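PDB 5XBN: Wss1p, which cleaves DNA-binding proteins as a DNA-dependent zinc metalloendopeptidase and takes part in the repair of toxic DNA-protein cross-links. Local coordinates for residues A[48-51]-A[52-56]; A[55-58]-A[59-63]; A[116-119]-A[120-124]; A[127-130]-A[131-135]. All coordinates share one frame; numbering follows the deposited sequence.

Contact 1. Residues A[48-51]-A[52-56]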
loop_
_atom_site.group_PDB
_atom_site.type_symbol
_atom_site.label_atom_id
_atom_site.label_comp_id
_atom_site.label_asym_id
_atom_site.label_seq_id
_atom_site.Cartn_x
_atom_site.Cartn_y
_atom_site.Cartn_z
ATOM N N ILE A 48 8.420 0.208 1.469
ATOM C CA ILE A 48 7.296 0.854 0.788
ATOM C C ILE A 48 7.564 0.927 -0.723
ATOM O O ILE A 48 6.636 0.866 -1.529
ATOM C CB ILE A 48 6.999 2.269 1.377
ATOM C CG1 ILE A 48 5.540 2.675 1.078
ATOM C CG2 ILE A 48 7.972 3.302 0.856
ATOM C CD1 ILE A 48 5.060 3.883 1.888
ATOM N N LYS A 49 8.833 0.996 -1.118
ATOM C CA LYS A 49 9.148 0.965 -2.544
ATOM C C LYS A 49 8.926 -0.413 -3.122
ATOM O O LYS A 49 8.587 -0.540 -4.292
ATOM C CB LYS A 49 10.592 1.404 -2.797
ATOM C CG LYS A 49 10.767 2.901 -2.609
ATOM C CD LYS A 49 12.158 3.363 -3.031
ATOM C CE LYS A 49 12.266 4.877 -2.863
ATOM N NZ LYS A 49 13.518 5.453 -3.456
ATOM N N GLU A 50 9.130 -1.448 -2.307
ATOM C CA GLU A 50 8.881 -2.806 -2.785
ATOM C C GLU A 50 7.377 -3.026 -2.928
ATOM O O GLU A 50 6.936 -3.670 -3.869
ATOM C CB GLU A 50 9.503 -3.849 -1.852
ATOM C CG GLU A 50 9.367 -5.301 -2.333
ATOM C CD GLU A 50 10.093 -5.594 -3.649
ATOM O OE1 GLU A 50 10.999 -4.828 -4.033
ATOM O OE2 GLU A 50 9.764 -6.611 -4.299
ATOM N N ILE A 51 6.597 -2.482 -1.996
ATOM C CA ILE A 51 5.135 -2.526 -2.129
ATOM C C ILE A 51 4.715 -1.846 -3.430
ATOM O O ILE A 51 3.947 -2.400 -4.223
ATOM C CB ILE A 51 4.434 -1.827 -0.939
ATOM C CG1 ILE A 51 4.667 -2.585 0.367
ATOM C CG2 ILE A 51 2.920 -1.662 -1.212
ATOM C CD1 ILE A 51 3.847 -3.841 0.499
ATOM N N ALA A 52 5.252 -0.648 -3.655
ATOM C CA ALA A 52 4.958 0.129 -4.865
ATOM C C ALA A 52 5.299 -0.647 -6.125
ATOM O O ALA A 52 4.528 -0.687 -7.066
ATOM C CB ALA A 52 5.717 1.445 -4.847
ATOM N N HIS A 53 6.472 -1.262 -6.138
ATOM C CA HIS A 53 6.895 -2.058 -7.278
ATOM C C HIS A 53 5.966 -3.239 -7.491
ATOM O O HIS A 53 5.520 -3.508 -8.610
ATOM C CB HIS A 53 8.334 -2.547 -7.073
ATOM C CG HIS A 53 8.796 -3.516 -8.112
ATOM N ND1 HIS A 53 8.774 -3.227 -9.457
ATOM C CD2 HIS A 53 9.293 -4.771 -8.003
ATOM C CE1 HIS A 53 9.241 -4.259 -10.136
ATOM N NE2 HIS A 53 9.559 -5.210 -9.277
ATOM N N LYS A 54 5.660 -3.941 -6.409
ATOM C CA LYS A 54 4.917 -5.185 -6.540
ATOM C C LYS A 54 3.495 -4.949 -7.056
ATOM O O LYS A 54 2.959 -5.813 -7.747
ATOM C CB LYS A 54 4.876 -5.934 -5.219
ATOM C CG LYS A 54 6.187 -6.667 -4.915
ATOM C CD LYS A 54 6.108 -7.409 -3.595
ATOM C CE LYS A 54 5.994 -8.914 -3.827
ATOM N NZ LYS A 54 5.724 -9.641 -2.561
ATOM N N VAL A 55 2.892 -3.800 -6.737
ATOM C CA VAL A 55 1.527 -3.525 -7.236
ATOM C C VAL A 55 1.464 -2.795 -8.566
ATOM O O VAL A 55 0.389 -2.391 -8.999
ATOM C CB VAL A 55 0.678 -2.674 -6.257
ATOM C CG1 VAL A 55 0.409 -3.437 -5.032
ATOM C CG2 VAL A 55 1.315 -1.313 -5.958
ATOM N N SER A 56 2.602 -2.634 -9.225
ATOM C CA SER A 56 2.643 -1.808 -10.431
ATOM C C SER A 56 1.781 -2.377 -11.559
ATOM O O SER A 56 1.037 -1.654 -12.252
ATOM C CB SER A 56 4.097 -1.639 -10.896
ATOM O OG SER A 56 4.685 -2.889 -11.213
#
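Glu50 and Lys54 meet one turn apart near the C-terminal end of helix 41-54, an i to i+4 pair in which opposite charges lie near each other without joining. In the glutamate, chi1 of -176° sets CG opposite the backbone N, and a bend at chi2 then carries OE2 forward along the helix to Lys54 CG at 3.6 Å. The aliphatic part of Lys54 runs obliquely across the glutamate chain, CG and CD nearest to OE2, while its NZ stays 5.3 Å from Glu50 OE2 and forms instead a long, weak ion pair with Glu144 of helix 127-145. OE2 also sits at the edge of the His53 imidazole, close to the ring plane, with CD2 as the nearest ring atom at 4.2 Å.

On the buried side, Ile51 and Ala52 belong to the same run of helical bonds: Ala52 N donates to Ile48 O and Val55 N to Ile51 O. The Ile51 side chain packs on Met106 and Met110 of helix 106-118, whereas the small Ala52 CB sits 3.5 Å from both Ile48 O and Lys49 O and touches Ile29 of strand 29-33. Val55 leaves the helical conformation and serves as N-cap of the next helix; its CG2 lies 3.3 Å from Ile51 O. At this junction His53 O accepts both Ser56 N and Ser56 OG, the hydroxyl at 2.8 Å and in the carbonyl plane.

Contact 2. Residues A[55-58]-A[59-63]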
loop_
_atom_site.group_PDB
_atom_site.type_symbol
_atom_site.label_atom_id
_atom_site.label_comp_id
_atom_site.label_asym_id
_atom_site.label_seq_id
_atom_site.Cartn_x
_atom_site.Cartn_y
_atom_site.Cartn_z
ATOM N N VAL A 55 2.892 -3.800 -6.737
ATOM C CA VAL A 55 1.527 -3.525 -7.236
ATOM C C VAL A 55 1.464 -2.795 -8.566
ATOM O O VAL A 55 0.389 -2.391 -8.999
ATOM C CB VAL A 55 0.678 -2.674 -6.257
ATOM C CG1 VAL A 55 0.409 -3.437 -5.032
ATOM C CG2 VAL A 55 1.315 -1.313 -5.958
ATOM N N SER A 56 2.602 -2.634 -9.225
ATOM C CA SER A 56 2.643 -1.808 -10.431
ATOM C C SER A 56 1.781 -2.377 -11.559
ATOM O O SER A 56 1.037 -1.654 -12.252
ATOM C CB SER A 56 4.097 -1.639 -10.896
ATOM O OG SER A 56 4.685 -2.889 -11.213
ATOM N N TYR A 57 1.857 -3.686 -11.738
ATOM C CA TYR A 57 1.145 -4.320 -12.840
ATOM C C TYR A 57 -0.366 -4.237 -12.628
ATOM O O TYR A 57 -1.124 -3.961 -13.565
ATOM C CB TYR A 57 1.592 -5.782 -12.964
ATOM C CG TYR A 57 1.230 -6.441 -14.279
ATOM C CD1 TYR A 57 0.005 -7.076 -14.443
ATOM C CD2 TYR A 57 2.121 -6.444 -15.347
ATOM C CE1 TYR A 57 -0.329 -7.699 -15.638
ATOM C CE2 TYR A 57 1.795 -7.071 -16.551
ATOM C CZ TYR A 57 0.567 -7.692 -16.686
ATOM O OH TYR A 57 0.222 -8.320 -17.866
ATOM N N LEU A 58 -0.789 -4.481 -11.390
ATOM C CA LEU A 58 -2.206 -4.443 -11.020
ATOM C C LEU A 58 -2.754 -3.033 -11.223
ATOM O O LEU A 58 -3.848 -2.844 -11.751
ATOM C CB LEU A 58 -2.392 -4.894 -9.563
ATOM C CG LEU A 58 -3.825 -4.996 -9.017
ATOM C CD1 LEU A 58 -4.569 -6.143 -9.664
ATOM C CD2 LEU A 58 -3.817 -5.154 -7.514
HETATM N N MSE A 59 -1.982 -2.034 -10.812
HETATM C CA MSE A 59 -2.417 -0.664 -11.015
HETATM C C MSE A 59 -2.529 -0.346 -12.506
HETATM O O MSE A 59 -3.463 0.341 -12.914
HETATM C CB MSE A 59 -1.473 0.315 -10.315
HETATM C CG MSE A 59 -1.602 0.232 -8.797
HETATM SE SE MSE A 59 -0.482 1.524 -7.854
HETATM C CE MSE A 59 -1.379 3.182 -8.392
ATOM N N LYS A 60 -1.606 -0.847 -13.324
ATOM C CA LYS A 60 -1.718 -0.608 -14.767
ATOM C C LYS A 60 -3.002 -1.234 -15.321
ATOM O O LYS A 60 -3.737 -0.589 -16.095
ATOM C CB LYS A 60 -0.502 -1.143 -15.519
ATOM C CG LYS A 60 -0.622 -0.952 -17.031
ATOM C CD LYS A 60 0.658 -1.300 -17.757
ATOM C CE LYS A 60 0.820 -0.439 -19.006
ATOM N NZ LYS A 60 0.870 1.015 -18.668
ATOM N N GLU A 61 -3.283 -2.464 -14.896
ATOM C CA GLU A 61 -4.472 -3.201 -15.350
ATOM C C GLU A 61 -5.770 -2.497 -14.981
ATOM O O GLU A 61 -6.762 -2.564 -15.723
ATOM C CB GLU A 61 -4.500 -4.614 -14.753
ATOM C CG GLU A 61 -3.598 -5.616 -15.417
ATOM C CD GLU A 61 -3.876 -7.038 -14.950
ATOM O OE1 GLU A 61 -4.551 -7.223 -13.908
ATOM O OE2 GLU A 61 -3.429 -7.974 -15.635
ATOM N N ASN A 62 -5.778 -1.845 -13.820
ATOM C CA ASN A 62 -6.989 -1.214 -13.323
ATOM C C ASN A 62 -7.039 0.301 -13.540
ATOM O O ASN A 62 -7.973 0.964 -13.086
ATOM C CB ASN A 62 -7.163 -1.538 -11.839
ATOM C CG ASN A 62 -7.534 -2.983 -11.614
ATOM O OD1 ASN A 62 -8.706 -3.338 -11.697
ATOM N ND2 ASN A 62 -6.538 -3.839 -11.356
ATOM N N HIS A 63 -6.039 0.828 -14.235
ATOM C CA HIS A 63 -5.932 2.267 -14.491
ATOM C C HIS A 63 -5.899 3.082 -13.204
ATOM O O HIS A 63 -6.409 4.201 -13.161
ATOM C CB HIS A 63 -7.089 2.739 -15.385
ATOM C CG HIS A 63 -7.372 1.812 -16.525
ATOM N ND1 HIS A 63 -6.418 1.472 -17.460
ATOM C CD2 HIS A 63 -8.496 1.142 -16.874
ATOM C CE1 HIS A 63 -6.941 0.634 -18.337
ATOM N NE2 HIS A 63 -8.202 0.419 -18.008
#
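Asn62 reaches back one turn to Leu58, and its side chain can be followed outward atom by atom. CB lies 3.6 Å from Leu58 O. A chi1 of -71° sets CG beside the backbone N, close to the same oxygen, and chi2 turns ND2 onto Leu58 O, to which it donates at 2.9 Å with an N-H...O angle of 163°. The acceptor lies near the amide plane, but ND2 is tilted out of the carbonyl plane, on the face opposite the one from which Asn62 N makes its own bond. Leu58 O is therefore gripped twice by one residue. ND2 also packs on Leu58 CD1 at 3.5 Å, and OD1 accepts a hydrogen bond from Lys132 NZ of helix 127-145.

This double grip lies in the last turn of the short helix 56-62; His63, with positive phi, is the first residue to leave helical geometry and makes a Schellman motif. On another side of the helix, the extended Glu61 chain brings OE2 to the edge of the Tyr57 ring, 3.1 Å from CE1, with the carboxylate turned 60° from the ring plane. The same oxygen forms a salt bridge with Arg139, which helps to orient the carboxylate. Val55, at the N-cap, meets selenomethionine Met59 one turn on: their side chains cross, SE 3.9 Å from CG2, with Val55 also touching Met113 and Met59 touching Leu117 of helix 106-118.

Contact 3. Residues A[116-119]-A[120-124]; sequences ELTH and NLFGP. With ZN (zinc ion), chain B.
His119 ND1 donates to Phe122 O at 2.8 Å, and this bond anchors the tight part of the contact. The carbonyl takes the N-H in its own plane, at an N-H...O angle of 155°, while the oxygen is tilted 16° from the imidazole plane. Phe122 O also receives a CA-H...O contact from His119 CA at 3.2 Å, so the same oxygen touches the histidine at ring and backbone. Gly123 O lies farther along the ring edge, 3.0 Å from CE1. The bond from ND1 fixes the rotation of the ring and leaves NE2 facing the zinc ion at 2.1 Å; His115, His125 and a water complete the site. This is the HExxH motif of zinc metallopeptidases with a third histidine beyond it, and Glu116 is probably its active-site glutamate, as in a near-identical protein.

The turn leaving the helix is equally close: Thr118 O accepts both Leu121 N and Phe122 N, the first from above the carbonyl plane and the second within it. Asn120 N bonds to Leu117 O at 2.9 Å.

Toward solvent the packing slackens. Leu121 is exposed and meets the earlier segment mainly through CB, 3.6 Å from Thr118 O, and Gly123 is exposed too. Helix 127-145 flanks Thr118 through Leu133 and Leu136 and Phe122 through Lys132, and strand 89-96 offers Ile90 to Glu116 and Leu117.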
loop_
_atom_site.group_PDB
_atom_site.type_symbol
_atom_site.label_atom_id
_atom_site.label_comp_id
_atom_site.label_asym_id
_atom_site.label_seq_id
_atom_site.Cartn_x
_atom_site.Cartn_y
_atom_site.Cartn_z
ATOM N N GLU A 116 -6.751 -0.007 0.302
ATOM C CA GLU A 116 -6.762 1.424 0.024
ATOM C C GLU A 116 -6.870 1.751 -1.458
ATOM O O GLU A 116 -7.478 2.747 -1.805
ATOM C CB GLU A 116 -5.519 2.099 0.612
ATOM C CG GLU A 116 -5.402 1.894 2.127
ATOM C CD GLU A 116 -6.611 2.380 2.894
ATOM O OE1 GLU A 116 -7.318 3.289 2.415
ATOM O OE2 GLU A 116 -6.851 1.866 3.999
ATOM N N LEU A 117 -6.281 0.924 -2.327
ATOM C CA LEU A 117 -6.461 1.118 -3.768
ATOM C C LEU A 117 -7.929 0.983 -4.155
ATOM O O LEU A 117 -8.409 1.672 -5.040
ATOM C CB LEU A 117 -5.620 0.117 -4.569
ATOM C CG LEU A 117 -4.131 0.481 -4.620
ATOM C CD1 LEU A 117 -3.344 -0.672 -5.234
ATOM C CD2 LEU A 117 -3.935 1.786 -5.419
ATOM N N THR A 118 -8.639 0.084 -3.492
ATOM C CA THR A 118 -10.058 -0.104 -3.785
ATOM C C THR A 118 -10.822 1.205 -3.543
ATOM O O THR A 118 -11.762 1.514 -4.261
ATOM C CB THR A 118 -10.647 -1.254 -2.936
ATOM O OG1 THR A 118 -9.907 -2.460 -3.190
ATOM C CG2 THR A 118 -12.103 -1.502 -3.272
ATOM N N HIS A 119 -10.371 1.987 -2.561
ATOM C CA HIS A 119 -10.976 3.287 -2.258
ATOM C C HIS A 119 -10.695 4.370 -3.314
ATOM O O HIS A 119 -11.276 5.456 -3.250
ATOM C CB HIS A 119 -10.495 3.792 -0.885
ATOM C CG HIS A 119 -11.163 3.127 0.283
ATOM N ND1 HIS A 119 -12.530 2.951 0.359
ATOM C CD2 HIS A 119 -10.653 2.602 1.421
ATOM C CE1 HIS A 119 -12.828 2.344 1.495
ATOM N NE2 HIS A 119 -11.707 2.128 2.164
ATOM N N ASN A 120 -9.814 4.100 -4.276
ATOM C CA ASN A 120 -9.721 4.980 -5.455
ATOM C C ASN A 120 -11.044 4.996 -6.204
ATOM O O ASN A 120 -11.397 5.990 -6.855
ATOM C CB ASN A 120 -8.606 4.528 -6.416
ATOM C CG ASN A 120 -7.232 5.016 -5.995
ATOM O OD1 ASN A 120 -6.970 5.237 -4.803
ATOM N ND2 ASN A 120 -6.341 5.184 -6.973
ATOM N N LEU A 121 -11.778 3.888 -6.108
ATOM C CA LEU A 121 -13.041 3.724 -6.832
ATOM C C LEU A 121 -14.265 3.821 -5.939
ATOM O O LEU A 121 -15.273 4.428 -6.318
ATOM C CB LEU A 121 -13.091 2.371 -7.543
ATOM C CG LEU A 121 -12.148 2.123 -8.715
ATOM C CD1 LEU A 121 -12.234 0.662 -9.151
ATOM C CD2 LEU A 121 -12.494 3.041 -9.863
ATOM N N PHE A 122 -14.193 3.188 -4.777
ATOM C CA PHE A 122 -15.366 3.011 -3.935
ATOM C C PHE A 122 -15.119 3.488 -2.518
ATOM O O PHE A 122 -14.171 3.055 -1.856
ATOM C CB PHE A 122 -15.797 1.543 -3.940
ATOM C CG PHE A 122 -16.041 0.998 -5.312
ATOM C CD1 PHE A 122 -16.978 1.587 -6.137
ATOM C CD2 PHE A 122 -15.352 -0.109 -5.771
ATOM C CE1 PHE A 122 -17.212 1.100 -7.410
ATOM C CE2 PHE A 122 -15.593 -0.613 -7.042
ATOM C CZ PHE A 122 -16.523 0.000 -7.862
ATOM N N GLY A 123 -15.987 4.381 -2.047
ATOM C CA GLY A 123 -15.841 4.943 -0.717
ATOM C C GLY A 123 -16.344 4.057 0.396
ATOM O O GLY A 123 -15.557 3.593 1.218
ATOM N N PRO A 124 -17.669 3.824 0.447
ATOM C CA PRO A 124 -18.264 3.030 1.528
ATOM C C PRO A 124 -17.817 1.568 1.493
ATOM O O PRO A 124 -17.491 1.068 0.414
ATOM C CB PRO A 124 -19.772 3.139 1.264
ATOM C CG PRO A 124 -19.938 4.288 0.328
ATOM C CD PRO A 124 -18.686 4.335 -0.487
HETATM ZN ZN ZN B . -11.596 1.166 3.984
HETATM O O HOH W 1 -11.304 2.202 5.626
#

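Contact 4. Residues A[127-130]-A[131-135]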
loop_
_atom_site.group_PDB
_atom_site.type_symbol
_atom_site.label_atom_id
_atom_site.label_comp_id
_atom_site.label_asym_id
_atom_site.label_seq_id
_atom_site.Cartn_x
_atom_site.Cartn_y
_atom_site.Cartn_z
ATOM N N LYS A 127 -21.010 -3.688 -0.811
ATOM C CA LYS A 127 -20.771 -4.855 -1.652
ATOM C C LYS A 127 -19.824 -4.550 -2.797
ATOM O O LYS A 127 -18.972 -5.374 -3.115
ATOM C CB LYS A 127 -22.088 -5.404 -2.194
ATOM C CG LYS A 127 -22.835 -6.206 -1.160
ATOM C CD LYS A 127 -24.068 -6.828 -1.762
ATOM C CE LYS A 127 -24.820 -7.656 -0.743
ATOM N NZ LYS A 127 -25.960 -8.339 -1.413
ATOM N N LYS A 128 -19.971 -3.373 -3.404
ATOM C CA LYS A 128 -19.077 -2.928 -4.475
ATOM C C LYS A 128 -17.627 -2.952 -4.017
ATOM O O LYS A 128 -16.739 -3.449 -4.724
ATOM C CB LYS A 128 -19.431 -1.508 -4.922
ATOM C CG LYS A 128 -20.725 -1.375 -5.677
ATOM C CD LYS A 128 -21.071 0.101 -5.886
ATOM C CE LYS A 128 -21.233 0.809 -4.549
ATOM N NZ LYS A 128 -22.009 2.077 -4.634
ATOM N N PHE A 129 -17.403 -2.396 -2.832
ATOM C CA PHE A 129 -16.064 -2.323 -2.268
ATOM C C PHE A 129 -15.483 -3.718 -2.061
ATOM O O PHE A 129 -14.389 -4.020 -2.525
ATOM C CB PHE A 129 -16.064 -1.570 -0.927
ATOM C CG PHE A 129 -14.715 -1.562 -0.256
ATOM C CD1 PHE A 129 -14.338 -2.598 0.598
ATOM C CD2 PHE A 129 -13.810 -0.542 -0.501
ATOM C CE1 PHE A 129 -13.094 -2.619 1.189
ATOM C CE2 PHE A 129 -12.550 -0.567 0.091
ATOM C CZ PHE A 129 -12.197 -1.602 0.937
ATOM N N TYR A 130 -16.209 -4.562 -1.334
ATOM C CA TYR A 130 -15.662 -5.862 -0.967
ATOM C C TYR A 130 -15.484 -6.760 -2.190
ATOM O O TYR A 130 -14.536 -7.547 -2.269
ATOM C CB TYR A 130 -16.554 -6.535 0.065
ATOM C CG TYR A 130 -16.400 -5.961 1.449
ATOM C CD1 TYR A 130 -15.230 -6.149 2.167
ATOM C CD2 TYR A 130 -17.422 -5.220 2.037
ATOM C CE1 TYR A 130 -15.081 -5.627 3.429
ATOM C CE2 TYR A 130 -17.281 -4.696 3.309
ATOM C CZ TYR A 130 -16.107 -4.900 3.996
ATOM O OH TYR A 130 -15.935 -4.390 5.265
ATOM N N ASN A 131 -16.394 -6.641 -3.145
ATOM C CA ASN A 131 -16.278 -7.419 -4.370
ATOM C C ASN A 131 -15.009 -7.068 -5.123
ATOM O O ASN A 131 -14.249 -7.933 -5.550
ATOM C CB ASN A 131 -17.477 -7.187 -5.292
ATOM C CG ASN A 131 -17.316 -7.919 -6.599
ATOM O OD1 ASN A 131 -17.299 -9.145 -6.623
ATOM N ND2 ASN A 131 -17.132 -7.183 -7.679
ATOM N N LYS A 132 -14.779 -5.771 -5.273
ATOM C CA LYS A 132 -13.590 -5.294 -5.958
ATOM C C LYS A 132 -12.312 -5.686 -5.212
ATOM O O LYS A 132 -11.338 -6.126 -5.832
ATOM C CB LYS A 132 -13.667 -3.773 -6.123
ATOM C CG LYS A 132 -12.453 -3.173 -6.813
ATOM C CD LYS A 132 -12.382 -3.618 -8.246
ATOM C CE LYS A 132 -11.103 -3.157 -8.901
ATOM N NZ LYS A 132 -11.146 -3.541 -10.343
ATOM N N LEU A 133 -12.315 -5.537 -3.886
ATOM C CA LEU A 133 -11.117 -5.840 -3.105
ATOM C C LEU A 133 -10.784 -7.320 -3.241
ATOM O O LEU A 133 -9.625 -7.707 -3.363
ATOM C CB LEU A 133 -11.312 -5.451 -1.637
ATOM C CG LEU A 133 -10.222 -5.901 -0.672
ATOM C CD1 LEU A 133 -8.848 -5.420 -1.140
ATOM C CD2 LEU A 133 -10.532 -5.397 0.730
ATOM N N ASP A 134 -11.816 -8.150 -3.226
ATOM C CA ASP A 134 -11.622 -9.580 -3.427
ATOM C C ASP A 134 -10.996 -9.889 -4.791
ATOM O O ASP A 134 -10.080 -10.713 -4.882
ATOM C CB ASP A 134 -12.952 -10.302 -3.266
ATOM C CG ASP A 134 -12.853 -11.753 -3.625
ATOM O OD1 ASP A 134 -12.328 -12.528 -2.798
ATOM O OD2 ASP A 134 -13.285 -12.101 -4.737
ATOM N N GLU A 135 -11.452 -9.213 -5.848
ATOM C CA GLU A 135 -10.828 -9.374 -7.163
ATOM C C GLU A 135 -9.368 -8.928 -7.169
ATOM O O GLU A 135 -8.523 -9.578 -7.789
ATOM C CB GLU A 135 -11.581 -8.599 -8.249
ATOM C CG GLU A 135 -12.983 -9.133 -8.555
ATOM C CD GLU A 135 -12.959 -10.551 -9.104
ATOM O OE1 GLU A 135 -12.078 -10.860 -9.947
ATOM O OE2 GLU A 135 -13.825 -11.359 -8.696
HETATM O O HOH W 2 -17.283 -4.231 -7.346
#
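The Phe129 ring meets Leu133 obliquely, with CE1 3.8 Å and CZ 4.1 Å from the leucine CD2. Both side chains leave the helix in the same direction and lie alongside each other, because chi1 near 180° in both residues swings them the same way. At its edge, in plane, Phe129 meets Tyr130 CD1, and in return one face of the Tyr130 ring holds Phe129 CD1, 3.9 Å above its centre. Beyond the two segments the Phe129 ring packs edge-to-face with both His115 and His125 and meets the His119 ring with planes about 35° apart, so it abuts all three zinc-binding histidines.

This is the first part of helix 127-145, the C-terminal helix that follows the loop carrying His125. Its i to i+4 bonds are regular, as Asn131 N to Lys127 O and Leu133 N to Phe129 O, both 2.9 Å. Leu133 carries the buried face onward to Leu114 and Thr118 of helix 106-118, and the Lys132 side chain, bent at chi2, packs on Thr118 and on Leu121 and Phe122 of the loop before the helix.

One water bridges the outward side. Lys128 O, which already accepts Lys132 N at 3.1 Å, also takes a hydrogen bond from this water at 2.8 Å. The water accepts in turn from Asn131 ND2 at 3.0 Å, linking the asparagine amide to the carbonyl of the previous turn.

In the fold
The four contacts follow the chain in order. Contacts 1 and 2 lie 11 Å apart between centres and share Val55 and Ser56, the junction between helices 41-54 and 56-62. Contact 3 closes the zinc-binding helix 106-118, and contact 4 opens helix 127-145, their centres only 9 Å apart. Contact 1 stands farthest off, about 21 Å from contact 4 between centres. Contact 2 bridges the pairs, tied to contact 3 by apolar packing and to contact 4 by a polar bond. Helix 56-62 thus joins the two later helices, which border the zinc site on either side of the loop that supplies its third histidine.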